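Local atomic coordinates of endoribonuclease L-PSP/chorismate mutase-like domain-containing protein (PDB entry 2OTM), a protein that is of unknown function but belongs to the YjgF/chorismate mutase-like family and may be an endoribonuclease. Residues P18-A23 and I77-Q82; L56-T61 and N101-C106; R95-L100 and M133-P138. All coordinates share one frame; numbering follows the deposited sequence. Where two conformers were deposited one is given.

Contact 1: residues P18-A23 and I77-Q82; sequences PEVAAA and IAQLKQ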
ATOM      1  N   PRO B  18      14.580  -2.043 -20.472  1.00 30.21           N
ATOM      2  CA  PRO B  18      13.552  -2.213 -21.486  1.00 30.25           C
ATOM      3  C   PRO B  18      12.874  -0.905 -21.815  1.00 30.19           C
ATOM      4  O   PRO B  18      13.027   0.072 -21.096  1.00 27.90           O
ATOM      5  CB  PRO B  18      12.551  -3.158 -20.818  1.00 29.43           C
ATOM      6  CG  PRO B  18      12.718  -2.942 -19.402  1.00 33.78           C
ATOM      7  CD  PRO B  18      14.160  -2.574 -19.167  1.00 31.85           C
ATOM      8  N   GLU B  19      12.112  -0.919 -22.896  1.00 31.57           N
ATOM      9  CA  GLU B  19      11.212   0.167 -23.223  1.00 33.36           C
ATOM     10  C   GLU B  19      10.121   0.199 -22.161  1.00 32.86           C
ATOM     11  O   GLU B  19       9.681  -0.841 -21.694  1.00 33.25           O
ATOM     12  CB  GLU B  19      10.593  -0.038 -24.609  1.00 33.97           C
ATOM     13  CG  GLU B  19      11.626  -0.136 -25.727  1.00 42.43           C
ATOM     14  N   VAL B  20       9.714   1.401 -21.774  1.00 32.27           N
ATOM     15  CA  VAL B  20       8.729   1.579 -20.720  1.00 33.43           C
ATOM     16  C   VAL B  20       7.339   1.199 -21.226  1.00 33.85           C
ATOM     17  O   VAL B  20       6.890   1.684 -22.263  1.00 33.19           O
ATOM     18  CB  VAL B  20       8.720   3.030 -20.211  1.00 32.86           C
ATOM     19  CG1 VAL B  20       7.699   3.205 -19.083  1.00 35.52           C
ATOM     20  CG2 VAL B  20      10.116   3.422 -19.760  1.00 34.07           C
ATOM     21  N   ALA B  21       6.659   0.322 -20.500  1.00 32.43           N
ATOM     22  CA  ALA B  21       5.329  -0.121 -20.900  1.00 33.56           C
ATOM     23  C   ALA B  21       4.292   0.992 -20.703  1.00 34.41           C
ATOM     24  O   ALA B  21       4.458   1.897 -19.885  1.00 36.20           O
ATOM     25  CB  ALA B  21       4.916  -1.349 -20.125  1.00 32.54           C
ATOM     26  N   ALA B  22       3.221   0.906 -21.468  1.00 34.91           N
ATOM     27  CA  ALA B  22       2.087   1.816 -21.351  1.00 33.61           C
ATOM     28  C   ALA B  22       1.267   1.453 -20.115  1.00 33.15           C
ATOM     29  O   ALA B  22       1.229   0.298 -19.710  1.00 32.72           O
ATOM     30  CB  ALA B  22       1.205   1.714 -22.589  1.00 32.93           C
ATOM     31  N   ALA B  23       0.611   2.446 -19.531  1.00 32.41           N
ATOM     32  CA  ALA B  23      -0.374   2.218 -18.463  1.00 30.69           C
ATOM     33  C   ALA B  23      -1.484   1.254 -18.912  1.00 31.57           C
ATOM     34  O   ALA B  23      -1.834   1.221 -20.085  1.00 31.43           O
ATOM     35  CB  ALA B  23      -0.957   3.547 -18.016  1.00 29.10           C
ATOM     36  N   ILE B  77      13.031   0.570 -13.020  1.00 20.71           N
ATOM     37  CA  ILE B  77      14.226   1.447 -13.171  1.00 21.75           C
ATOM     38  C   ILE B  77      14.180   2.165 -14.513  1.00 22.27           C
ATOM     39  O   ILE B  77      14.510   3.345 -14.609  1.00 21.89           O
ATOM     40  CB  ILE B  77      15.525   0.635 -13.005  1.00 21.59           C
ATOM     41  CG1 ILE B  77      15.610   0.114 -11.554  1.00 20.56           C
ATOM     42  CG2 ILE B  77      16.761   1.486 -13.334  1.00 21.31           C
ATOM     43  CD1 ILE B  77      16.737  -0.934 -11.278  1.00 19.40           C
ATOM     44  N   ALA B  78      13.724   1.472 -15.558  1.00 22.20           N
ATOM     45  CA  ALA B  78      13.520   2.114 -16.851  1.00 23.69           C
ATOM     46  C   ALA B  78      12.528   3.274 -16.708  1.00 23.61           C
ATOM     47  O   ALA B  78      12.717   4.356 -17.286  1.00 22.72           O
ATOM     48  CB  ALA B  78      13.077   1.088 -17.922  1.00 24.47           C
ATOM     49  N   GLN B  79      11.493   3.073 -15.909  1.00 22.70           N
ATOM     50  CA  GLN B  79      10.488   4.104 -15.710  1.00 24.23           C
ATOM     51  C   GLN B  79      11.111   5.312 -15.010  1.00 24.44           C
ATOM     52  O   GLN B  79      10.845   6.453 -15.371  1.00 25.79           O
ATOM     53  CB  GLN B  79       9.351   3.539 -14.848  1.00 25.64           C
ATOM     54  CG  GLN B  79       8.192   4.501 -14.629  1.00 26.67           C
ATOM     55  CD  GLN B  79       7.493   4.774 -15.913  1.00 35.05           C
ATOM     56  OE1 GLN B  79       6.742   3.931 -16.390  1.00 38.85           O
ATOM     57  NE2 GLN B  79       7.762   5.938 -16.511  1.00 31.27           N
ATOM     58  N   LEU B  80      11.950   5.044 -14.016  1.00 23.90           N
ATOM     59  CA  LEU B  80      12.603   6.109 -13.254  1.00 24.15           C
ATOM     60  C   LEU B  80      13.550   6.878 -14.164  1.00 24.26           C
ATOM     61  O   LEU B  80      13.626   8.107 -14.083  1.00 25.53           O
ATOM     62  CB  LEU B  80      13.374   5.544 -12.059  1.00 25.50           C
ATOM     63  CG  LEU B  80      12.546   4.894 -10.945  1.00 22.46           C
ATOM     64  CD1 LEU B  80      13.479   4.356  -9.889  1.00 23.36           C
ATOM     65  CD2 LEU B  80      11.527   5.881 -10.356  1.00 21.23           C
ATOM     66  N   LYS B  81      14.265   6.161 -15.024  1.00 23.08           N
ATOM     67  CA  LYS B  81      15.200   6.822 -15.932  1.00 25.70           C
ATOM     68  C   LYS B  81      14.484   7.747 -16.907  1.00 28.62           C
ATOM     69  O   LYS B  81      14.995   8.819 -17.271  1.00 25.60           O
ATOM     70  CB  LYS B  81      16.011   5.811 -16.740  1.00 27.57           C
ATOM     71  CG  LYS B  81      17.011   6.507 -17.697  1.00 30.78           C
ATOM     72  CD  LYS B  81      18.288   5.744 -17.868  1.00 29.66           C
ATOM     73  CE  LYS B  81      19.186   6.386 -18.944  1.00 29.08           C
ATOM     74  NZ  LYS B  81      20.014   7.540 -18.449  1.00 20.97           N
ATOM     75  N   GLN B  82      13.307   7.318 -17.353  1.00 27.16           N
ATOM     76  CA  GLN B  82      12.495   8.156 -18.220  1.00 28.94           C
ATOM     77  C   GLN B  82      12.056   9.422 -17.509  1.00 28.70           C
ATOM     78  O   GLN B  82      12.071  10.496 -18.094  1.00 31.22           O
ATOM     79  CB  GLN B  82      11.283   7.388 -18.721  1.00 28.39           C
ATOM     80  CG  GLN B  82      10.571   8.051 -19.877  1.00 36.40           C
ATOM     81  CD  GLN B  82       9.198   7.443 -20.102  1.00 46.98           C
ATOM     82  OE1 GLN B  82       8.944   6.845 -21.142  1.00 50.77           O
ATOM     83  NE2 GLN B  82       8.320   7.555 -19.104  1.00 45.81           N
TER
HETATM   84  O   HOH W   1       5.011   2.113 -17.204  1.00 33.49           O
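Residues 18-23 pass by one side of the helix 77-82 in an extended, polyproline II-like conformation, and the backbones come nearest at Val-20 and Gln-79, 5.9 Å between their CA atoms. Val-20 points at the helix and carries most of the contact. Its two methyl groups divide the work. CG1 is anti to the backbone N and meets the amide end of Gln-79, whose side chain crosses that of Val-20 at about a right angle. The modelled distance from CG1 to Gln-79 OE1 is too short to be trusted in detail. CG2 leans over the helix backbone, 3.7 Å from Ala-78 O, and lies 4.2 Å from Ala-78 CB. Ala-78 CB points into the loop and sits 3.3 Å from Pro-18 O and 4.0 Å from Pro-18 CD.

Gln-79 reaches the loop because its chain bends at chi2 (66°), which turns CD back from the extended path. A water ties this residue to the loop backbone. It donates to Ala-21 O at 2.7 Å and to Gln-79 OE1 at 2.6 Å. Gln-42 NE2 adds a weak hydrogen bond to the same OE1. Pro-18 also packs on Leu-74 and Asn-75, one turn earlier on helix 62-84.

The contact lays the loop between helix 6-12 and strand 30-33 against helix 62-84. Loop and helix meet by van der Waals contact of Val-20, Ala-78 and Pro-18, partly against backbone oxygens, while the water makes the polar link. The oxygen of the buried Gln-79 is thereby satisfied.

Contact 2: residues L56-T61 and N101-C106; sequences LGADYT and NVHQSC. With NA (sodium ion), chain H.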
ATOM      1  N   LEU B  56       3.182 -18.203  -7.897  1.00 17.52           N
ATOM      2  CA  LEU B  56       4.358 -18.758  -7.207  1.00 18.41           C
ATOM      3  C   LEU B  56       4.005 -20.012  -6.443  1.00 18.66           C
ATOM      4  O   LEU B  56       3.032 -20.050  -5.682  1.00 19.61           O
ATOM      5  CB  LEU B  56       4.911 -17.734  -6.213  1.00 17.97           C
ATOM      6  CG  LEU B  56       6.349 -17.945  -5.799  1.00 22.93           C
ATOM      7  CD1 LEU B  56       7.245 -17.703  -7.034  1.00 18.64           C
ATOM      8  CD2 LEU B  56       6.702 -17.016  -4.593  1.00 18.27           C
ATOM      9  N   GLY B  57       4.793 -21.062  -6.635  1.00 18.15           N
ATOM     10  CA  GLY B  57       4.541 -22.325  -5.989  1.00 17.90           C
ATOM     11  C   GLY B  57       3.660 -23.276  -6.775  1.00 20.22           C
ATOM     12  O   GLY B  57       3.625 -24.476  -6.488  1.00 22.41           O
ATOM     13  N   ALA B  58       2.926 -22.758  -7.751  1.00 21.08           N
ATOM     14  CA  ALA B  58       2.092 -23.587  -8.612  1.00 21.13           C
ATOM     15  C   ALA B  58       2.672 -23.650 -10.048  1.00 21.16           C
ATOM     16  O   ALA B  58       2.904 -24.736 -10.595  1.00 21.74           O
ATOM     17  CB  ALA B  58       0.616 -23.033  -8.614  1.00 19.52           C
ATOM     18  N   ASP B  59       2.898 -22.483 -10.640  1.00 19.61           N
ATOM     19  CA  ASP B  59       3.408 -22.356 -11.982  1.00 21.83           C
ATOM     20  C   ASP B  59       4.881 -21.994 -12.015  1.00 20.94           C
ATOM     21  O   ASP B  59       5.554 -22.278 -13.022  1.00 21.10           O
ATOM     22  CB  ASP B  59       2.637 -21.261 -12.733  1.00 23.46           C
ATOM     23  CG  ASP B  59       1.155 -21.489 -12.708  1.00 26.92           C
ATOM     24  OD1 ASP B  59       0.732 -22.556 -13.190  1.00 24.16           O
ATOM     25  OD2 ASP B  59       0.433 -20.637 -12.151  1.00 21.95           O
ATOM     26  N   TYR B  60       5.374 -21.335 -10.968  1.00 19.21           N
ATOM     27  CA  TYR B  60       6.763 -20.828 -10.908  1.00 18.58           C
ATOM     28  C   TYR B  60       7.384 -21.176  -9.569  1.00 19.38           C
ATOM     29  O   TYR B  60       6.725 -21.099  -8.524  1.00 21.29           O
ATOM     30  CB  TYR B  60       6.848 -19.300 -11.122  1.00 19.66           C
ATOM     31  CG  TYR B  60       6.361 -18.926 -12.500  1.00 20.30           C
ATOM     32  CD1 TYR B  60       7.138 -19.187 -13.623  1.00 19.66           C
ATOM     33  CD2 TYR B  60       5.081 -18.366 -12.686  1.00 23.71           C
ATOM     34  CE1 TYR B  60       6.665 -18.884 -14.880  1.00 22.75           C
ATOM     35  CE2 TYR B  60       4.607 -18.073 -13.948  1.00 23.62           C
ATOM     36  CZ  TYR B  60       5.397 -18.303 -15.028  1.00 23.91           C
ATOM     37  OH  TYR B  60       4.936 -18.010 -16.291  1.00 19.63           O
ATOM     38  N   THR B  61       8.663 -21.557  -9.626  1.00 19.53           N
ATOM     39  CA  THR B  61       9.446 -21.840  -8.442  1.00 18.08           C
ATOM     40  C   THR B  61       9.930 -20.530  -7.815  1.00 19.31           C
ATOM     41  O   THR B  61       9.830 -19.443  -8.411  1.00 18.69           O
ATOM     42  CB  THR B  61      10.640 -22.668  -8.770  1.00 15.32           C
ATOM     43  OG1 THR B  61      11.508 -21.913  -9.637  1.00 17.04           O
ATOM     44  CG2 THR B  61      10.234 -23.988  -9.431  1.00 16.24           C
ATOM     45  N   ASN B 101       1.406 -13.163  -6.879  1.00 17.91           N
ATOM     46  CA  ASN B 101       0.362 -14.183  -6.775  1.00 19.39           C
ATOM     47  C   ASN B 101       1.043 -15.457  -6.289  1.00 19.00           C
ATOM     48  O   ASN B 101       1.968 -15.941  -6.957  1.00 18.63           O
ATOM     49  CB  ASN B 101      -0.297 -14.435  -8.136  1.00 17.92           C
ATOM     50  CG  ASN B 101      -1.496 -15.357  -8.029  1.00 20.26           C
ATOM     51  OD1 ASN B 101      -1.806 -15.881  -6.943  1.00 20.28           O
ATOM     52  ND2 ASN B 101      -2.166 -15.573  -9.144  1.00 23.25           N
ATOM     53  N   VAL B 102       0.616 -15.960  -5.110  1.00 19.32           N
ATOM     54  CA  VAL B 102       1.336 -17.027  -4.402  1.00 18.38           C
ATOM     55  C   VAL B 102       0.335 -18.115  -3.999  1.00 20.05           C
ATOM     56  O   VAL B 102      -0.737 -17.841  -3.466  1.00 19.22           O
ATOM     57  CB  VAL B 102       2.097 -16.460  -3.143  1.00 17.84           C
ATOM     58  CG1 VAL B 102       2.902 -17.549  -2.433  1.00 17.19           C
ATOM     59  CG2 VAL B 102       3.019 -15.318  -3.559  1.00 13.40           C
ATOM     60  N   HIS B 103       0.703 -19.359  -4.288  1.00 19.83           N
ATOM     61  CA  HIS B 103      -0.094 -20.509  -3.887  1.00 22.31           C
ATOM     62  C   HIS B 103       0.031 -20.759  -2.371  1.00 21.63           C
ATOM     63  O   HIS B 103       1.059 -20.504  -1.790  1.00 20.56           O
ATOM     64  CB  HIS B 103       0.423 -21.717  -4.626  1.00 22.61           C
ATOM     65  CG  HIS B 103      -0.447 -22.909  -4.464  1.00 24.15           C
ATOM     66  ND1 HIS B 103      -0.184 -23.892  -3.542  1.00 29.16           N
ATOM     67  CD2 HIS B 103      -1.606 -23.248  -5.072  1.00 28.75           C
ATOM     68  CE1 HIS B 103      -1.128 -24.814  -3.614  1.00 34.94           C
ATOM     69  NE2 HIS B 103      -2.004 -24.450  -4.535  1.00 27.61           N
ATOM     70  N   GLN B 104      -1.016 -21.283  -1.753  1.00 25.01           N
ATOM     71  CA  GLN B 104      -1.023 -21.534  -0.305  0.50 27.12           C
ATOM     72  C   GLN B 104       0.150 -22.380   0.184  1.00 28.31           C
ATOM     73  O   GLN B 104       0.616 -22.222   1.303  1.00 30.81           O
ATOM     74  CB  GLN B 104      -2.335 -22.211   0.110  0.50 29.57           C
ATOM     75  CG  GLN B 104      -2.640 -23.497  -0.643  0.50 29.26           C
ATOM     76  N   SER B 105       0.621 -23.286  -0.649  1.00 29.15           N
ATOM     77  CA  SER B 105       1.731 -24.187  -0.266  1.00 29.70           C
ATOM     78  C   SER B 105       3.102 -23.500  -0.177  1.00 30.84           C
ATOM     79  O   SER B 105       4.102 -24.154   0.123  1.00 30.91           O
ATOM     80  CB  SER B 105       1.833 -25.318  -1.293  1.00 29.42           C
ATOM     81  OG  SER B 105       2.216 -24.816  -2.580  1.00 29.12           O
ATOM     82  N   CYS B 106       3.166 -22.200  -0.480  1.00 28.58           N
ATOM     83  CA  CYS B 106       4.429 -21.479  -0.569  1.00 27.30           C
ATOM     84  C   CYS B 106       4.425 -20.208   0.305  1.00 27.19           C
ATOM     85  O   CYS B 106       3.603 -19.340   0.101  1.00 29.01           O
ATOM     86  CB  CYS B 106       4.682 -21.130  -2.029  1.00 24.38           C
ATOM     87  SG  CYS B 106       6.186 -20.208  -2.290  1.00 28.94           S
TER
HETATM   88 NA    NA H 154       6.433 -23.931 -14.380  1.00 24.66          NA
HETATM   89  O   HOH W   2       4.839 -22.424 -15.718  1.00 28.87           O
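The imidazole of His-103 meets the methyl group of Ala-58 obliquely, CD2 to CB at 4.2 Å, and has Ser-105 CB at its edge in the ring plane. The other ring, Tyr-60, has a water over one face, offset toward the rim. That water binds the sodium ion, which is also held by Asp-59 O at 2.3 Å.

His-103 ND1 is engaged by its own turn. Ser-105 N donates to it at 3.1 Å, from 38° out of the ring plane, and Ser-105 OG shares a hydrogen bond with it at 2.7 Å. His-103 CG is anti to the backbone N (chi1 -171°), which sets the ring beside the carbonyl carbon, on the way to Ser-105. An alanine at His-103 would leave Ser-105 N and OG without ND1 as their mate, and is likely to leave the Ser-105 hydroxyl free to turn and to open a gap beside the Ala-58 methyl group.

The two loops are joined by a single beta bridge, Leu-56 with Val-102. Leu-56 N donates to Asn-101 O at 2.7 Å, and His-103 N to Leu-56 O at 2.8 Å, both nearly straight. The bridge ties the approach to helix 62-84 to the link between strand 92-100 and helix 109-124 of the YjgF-like fold. A type I turn, His-103 to Cys-106, follows. Gly-57 passes close to this turn with a positive phi of 90°, and a side chain there would collide with Cys-106 CB.

Beside the bridge, the Leu-56 side chain lies alongside that of Val-102, pointing the same way. Its CD2 meets Cys-106 SG at 4.0 Å, and helix 109-124 covers it through His-109 and Ala-112. Val-102 also packs on Val-139 of a second subunit. Asn-101 OD1 accepts a hydrogen bond from Gln-55 NE2.

Contact 3: residues R95-L100 and M133-P138; sequences RLEGVL and MIWTNP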
ATOM      1  N   ARG B  95      11.769   3.242  -0.917  1.00 20.44           N
ATOM      2  CA  ARG B  95      10.696   2.269  -0.699  1.00 20.30           C
ATOM      3  C   ARG B  95      10.438   1.420  -1.935  1.00 19.15           C
ATOM      4  O   ARG B  95      10.416   1.919  -3.061  1.00 20.06           O
ATOM      5  CB  ARG B  95       9.427   3.016  -0.325  1.00 21.46           C
ATOM      6  CG  ARG B  95       8.210   2.169  -0.013  1.00 28.20           C
ATOM      7  CD  ARG B  95       8.288   1.707   1.367  1.00 25.79           C
ATOM      8  NE  ARG B  95       6.994   1.458   1.972  1.00 27.82           N
ATOM      9  CZ  ARG B  95       6.843   1.220   3.274  1.00 27.10           C
ATOM     10  NH1 ARG B  95       7.903   1.188   4.054  1.00 26.85           N
ATOM     11  NH2 ARG B  95       5.647   1.007   3.790  1.00 28.02           N
ATOM     12  N   LEU B  96      10.296   0.116  -1.700  1.00 17.97           N
ATOM     13  CA  LEU B  96       9.885  -0.873  -2.696  1.00 17.86           C
ATOM     14  C   LEU B  96       8.579  -1.468  -2.194  1.00 19.32           C
ATOM     15  O   LEU B  96       8.506  -1.840  -1.033  1.00 19.13           O
ATOM     16  CB  LEU B  96      10.915  -1.989  -2.757  1.00 19.46           C
ATOM     17  CG  LEU B  96      10.524  -3.347  -3.350  1.00 21.89           C
ATOM     18  CD1 LEU B  96      10.153  -3.154  -4.835  1.00 17.06           C
ATOM     19  CD2 LEU B  96      11.659  -4.383  -3.134  1.00 21.51           C
ATOM     20  N   GLU B  97       7.551  -1.559  -3.045  1.00 19.11           N
ATOM     21  CA  GLU B  97       6.307  -2.251  -2.675  1.00 19.74           C
ATOM     22  C   GLU B  97       6.018  -3.261  -3.782  1.00 20.51           C
ATOM     23  O   GLU B  97       5.925  -2.910  -4.953  1.00 22.58           O
ATOM     24  CB  GLU B  97       5.146  -1.278  -2.373  1.00 21.09           C
ATOM     25  CG  GLU B  97       5.536  -0.241  -1.272  1.00 21.19           C
ATOM     26  CD  GLU B  97       4.478   0.758  -0.860  1.00 25.99           C
ATOM     27  OE1 GLU B  97       3.377   0.848  -1.464  1.00 25.44           O
ATOM     28  OE2 GLU B  97       4.774   1.496   0.107  1.00 27.46           O
ATOM     29  N   GLY B  98       5.912  -4.531  -3.403  1.00 18.14           N
ATOM     30  CA  GLY B  98       5.747  -5.626  -4.349  1.00 17.38           C
ATOM     31  C   GLY B  98       4.548  -6.487  -4.045  1.00 18.19           C
ATOM     32  O   GLY B  98       4.255  -6.739  -2.877  1.00 18.31           O
ATOM     33  N   VAL B  99       3.888  -6.952  -5.101  1.00 16.33           N
ATOM     34  CA  VAL B  99       2.757  -7.847  -5.033  1.00 16.46           C
ATOM     35  C   VAL B  99       3.086  -9.093  -5.842  1.00 18.05           C
ATOM     36  O   VAL B  99       3.602  -8.986  -6.979  1.00 19.71           O
ATOM     37  CB  VAL B  99       1.476  -7.245  -5.683  1.00 17.48           C
ATOM     38  CG1 VAL B  99       0.281  -8.108  -5.373  1.00 18.38           C
ATOM     39  CG2 VAL B  99       1.221  -5.804  -5.230  1.00 18.31           C
ATOM     40  N   LEU B 100       2.764 -10.245  -5.278  1.00 17.71           N
ATOM     41  CA  LEU B 100       2.909 -11.530  -5.954  1.00 17.11           C
ATOM     42  C   LEU B 100       1.648 -12.330  -5.870  1.00 18.28           C
ATOM     43  O   LEU B 100       0.925 -12.247  -4.886  1.00 18.76           O
ATOM     44  CB  LEU B 100       4.058 -12.350  -5.340  1.00 17.40           C
ATOM     45  CG  LEU B 100       5.468 -11.751  -5.530  1.00 22.26           C
ATOM     46  CD1 LEU B 100       5.940 -11.016  -4.299  1.00 31.01           C
ATOM     47  CD2 LEU B 100       6.482 -12.806  -5.905  1.00 29.02           C
HETATM   48  N   MSE B 133       7.368  -3.148   1.434  1.00 19.23           N
HETATM   49  CA  MSE B 133       6.086  -3.793   1.714  1.00 19.81           C
HETATM   50  C   MSE B 133       5.929  -4.957   0.769  1.00 19.05           C
HETATM   51  O   MSE B 133       6.391  -4.940  -0.385  1.00 18.65           O
HETATM   52  CB  MSE B 133       4.910  -2.819   1.495  1.00 18.25           C
HETATM   53  CG  MSE B 133       5.000  -1.533   2.255  1.00 22.78           C
HETATM   54 SE   MSE B 133       3.259  -0.557   2.186  0.75 22.45          SE
HETATM   55  CE  MSE B 133       2.176  -1.565   3.409  1.00 19.37           C
ATOM     56  N   ILE B 134       5.247  -5.992   1.239  1.00 17.82           N
ATOM     57  CA  ILE B 134       5.019  -7.144   0.397  1.00 17.68           C
ATOM     58  C   ILE B 134       3.565  -7.568   0.578  1.00 19.10           C
ATOM     59  O   ILE B 134       3.028  -7.511   1.693  1.00 17.32           O
ATOM     60  CB  ILE B 134       5.963  -8.312   0.768  1.00 18.29           C
ATOM     61  CG1 ILE B 134       5.850  -9.397  -0.282  1.00 20.06           C
ATOM     62  CG2 ILE B 134       5.594  -8.865   2.189  1.00 16.16           C
ATOM     63  CD1 ILE B 134       7.017 -10.428  -0.277  1.00 23.09           C
ATOM     64  N   TRP B 135       2.918  -7.933  -0.534  1.00 18.77           N
ATOM     65  CA  TRP B 135       1.543  -8.457  -0.489  1.00 18.60           C
ATOM     66  C   TRP B 135       1.426  -9.664  -1.412  1.00 17.87           C
ATOM     67  O   TRP B 135       2.187  -9.795  -2.354  1.00 17.95           O
ATOM     68  CB  TRP B 135       0.503  -7.445  -1.009  1.00 18.47           C
ATOM     69  CG  TRP B 135       0.372  -6.138  -0.273  1.00 20.81           C
ATOM     70  CD1 TRP B 135      -0.341  -5.864   0.860  1.00 19.11           C
ATOM     71  CD2 TRP B 135       0.979  -4.923  -0.668  1.00 22.90           C
ATOM     72  NE1 TRP B 135      -0.232  -4.518   1.189  1.00 20.25           N
ATOM     73  CE2 TRP B 135       0.587  -3.924   0.266  1.00 22.10           C
ATOM     74  CE3 TRP B 135       1.821  -4.581  -1.720  1.00 20.88           C
ATOM     75  CZ2 TRP B 135       0.980  -2.614   0.144  1.00 24.48           C
ATOM     76  CZ3 TRP B 135       2.218  -3.279  -1.839  1.00 24.19           C
ATOM     77  CH2 TRP B 135       1.805  -2.305  -0.902  1.00 25.82           C
ATOM     78  N   THR B 136       0.476 -10.547  -1.092  1.00 16.83           N
ATOM     79  CA  THR B 136       0.039 -11.516  -2.030  1.00 16.73           C
ATOM     80  C   THR B 136      -1.390 -11.189  -2.400  1.00 17.16           C
ATOM     81  O   THR B 136      -2.221 -10.868  -1.526  1.00 17.28           O
ATOM     82  CB  THR B 136       0.153 -12.968  -1.497  1.00 16.88           C
ATOM     83  OG1 THR B 136      -0.639 -13.105  -0.317  1.00 18.58           O
ATOM     84  CG2 THR B 136       1.620 -13.291  -1.170  1.00 16.28           C
ATOM     85  N   ASN B 137      -1.707 -11.322  -3.677  1.00 16.91           N
ATOM     86  CA  ASN B 137      -3.082 -11.117  -4.139  1.00 16.43           C
ATOM     87  C   ASN B 137      -3.490 -12.288  -5.011  1.00 18.20           C
ATOM     88  O   ASN B 137      -2.647 -12.855  -5.729  1.00 19.32           O
ATOM     89  CB  ASN B 137      -3.197  -9.871  -5.024  1.00 17.64           C
ATOM     90  CG  ASN B 137      -3.084  -8.534  -4.284  1.00 18.31           C
ATOM     91  OD1 ASN B 137      -3.122  -7.500  -4.962  1.00 18.74           O
ATOM     92  ND2 ASN B 137      -2.944  -8.519  -2.937  1.00 20.34           N
ATOM     93  N   PRO B 138      -4.772 -12.675  -4.963  1.00 18.33           N
ATOM     94  CA  PRO B 138      -5.199 -13.884  -5.684  1.00 18.80           C
ATOM     95  C   PRO B 138      -5.336 -13.707  -7.183  1.00 19.73           C
ATOM     96  O   PRO B 138      -5.281 -14.700  -7.944  1.00 19.98           O
ATOM     97  CB  PRO B 138      -6.554 -14.191  -5.078  1.00 20.96           C
ATOM     98  CG  PRO B 138      -7.035 -12.912  -4.526  1.00 19.63           C
ATOM     99  CD  PRO B 138      -5.857 -12.082  -4.189  1.00 18.18           C
TER
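Met-133, Trp-135 and Leu-100 bury much of the surface where two parallel strands of a beta-alpha-beta crossover run side by side, with helix 109-124 linking them. The segments 95-100 and 133-136 are inclined by 16°. Five backbone hydrogen bonds join the strands, from Met-133 N to Leu-96 O at one end to Asn-137 N to Leu-100 O at the other.

Met-133 is present as selenomethionine, with selenium in place of sulphur. Its side chain lies beside that of Glu-97, pointing the same way. CG sits over one face of the Arg-95 guanidinium. SE lies 3.3 Å from Arg-95 NH2 and 3.3 Å from Glu-97 OE2. That oxygen also accepts a hydrogen bond from Arg-95 NE, part of a salt bridge, at 2.9 Å, through its anti lone pair and in the guanidinium plane. The pairing would probably balance both buried charges. Arg-95 NH1 is hydrogen-bonded to Ser-131 OG of its own chain and to Thr-39 O of a second subunit.

The Trp-135 side chain crosses those of Glu-97 and Val-99 obliquely. Met-133 CB lies over one face of the indole, offset toward the rim. Glu-97 OE1 comes to the ring edge, 3.6 Å from CH2, with the carboxylate 80° from the ring plane. Val-99 CG2 lies 3.8 Å from CE3. The ring also stacks edge-to-face with Trp-135 of each of the other two subunits, so the indoles meet around the trimer.

Leu-100 points to the other face of the sheet with Ile-134, and their CD1 atoms are 4.2 Å apart. Its backbone is gripped at both ends of the residue: N donates to Trp-135 O, and O accepts from Asn-137 N. Asn-137 OD1 bonds to Thr-136 N of the third subunit, while its ND2 donates to Thr-136 O of its own chain at 2.8 Å, from above the carbonyl plane.

In the fold
Contacts 2 and 3 are neighbours. Their centres are 14 Å apart, and Val-102 CG2 touches Thr-136 CG2 at 3.4 Å. Asn-101 directly follows Leu-100, so the loop 101-106 of contact 2 continues from strand 92-100. Both also touch a second subunit. Contact 1 lies across the centre of the chain, about 8 Å from contact 3 and about 17 Å from contact 2 between nearest atoms. Helix 62-84 carries half of contact 1 and leads on to strand 92-100. The sodium ion is bound in segment 56-61, at the edge of contact 2. At contact 3, a calcium ion lies about 4 Å from the Glu-97 side chain, and an acetate, probably from the crystallisation liquor, about 4 Å from that of Ile-134.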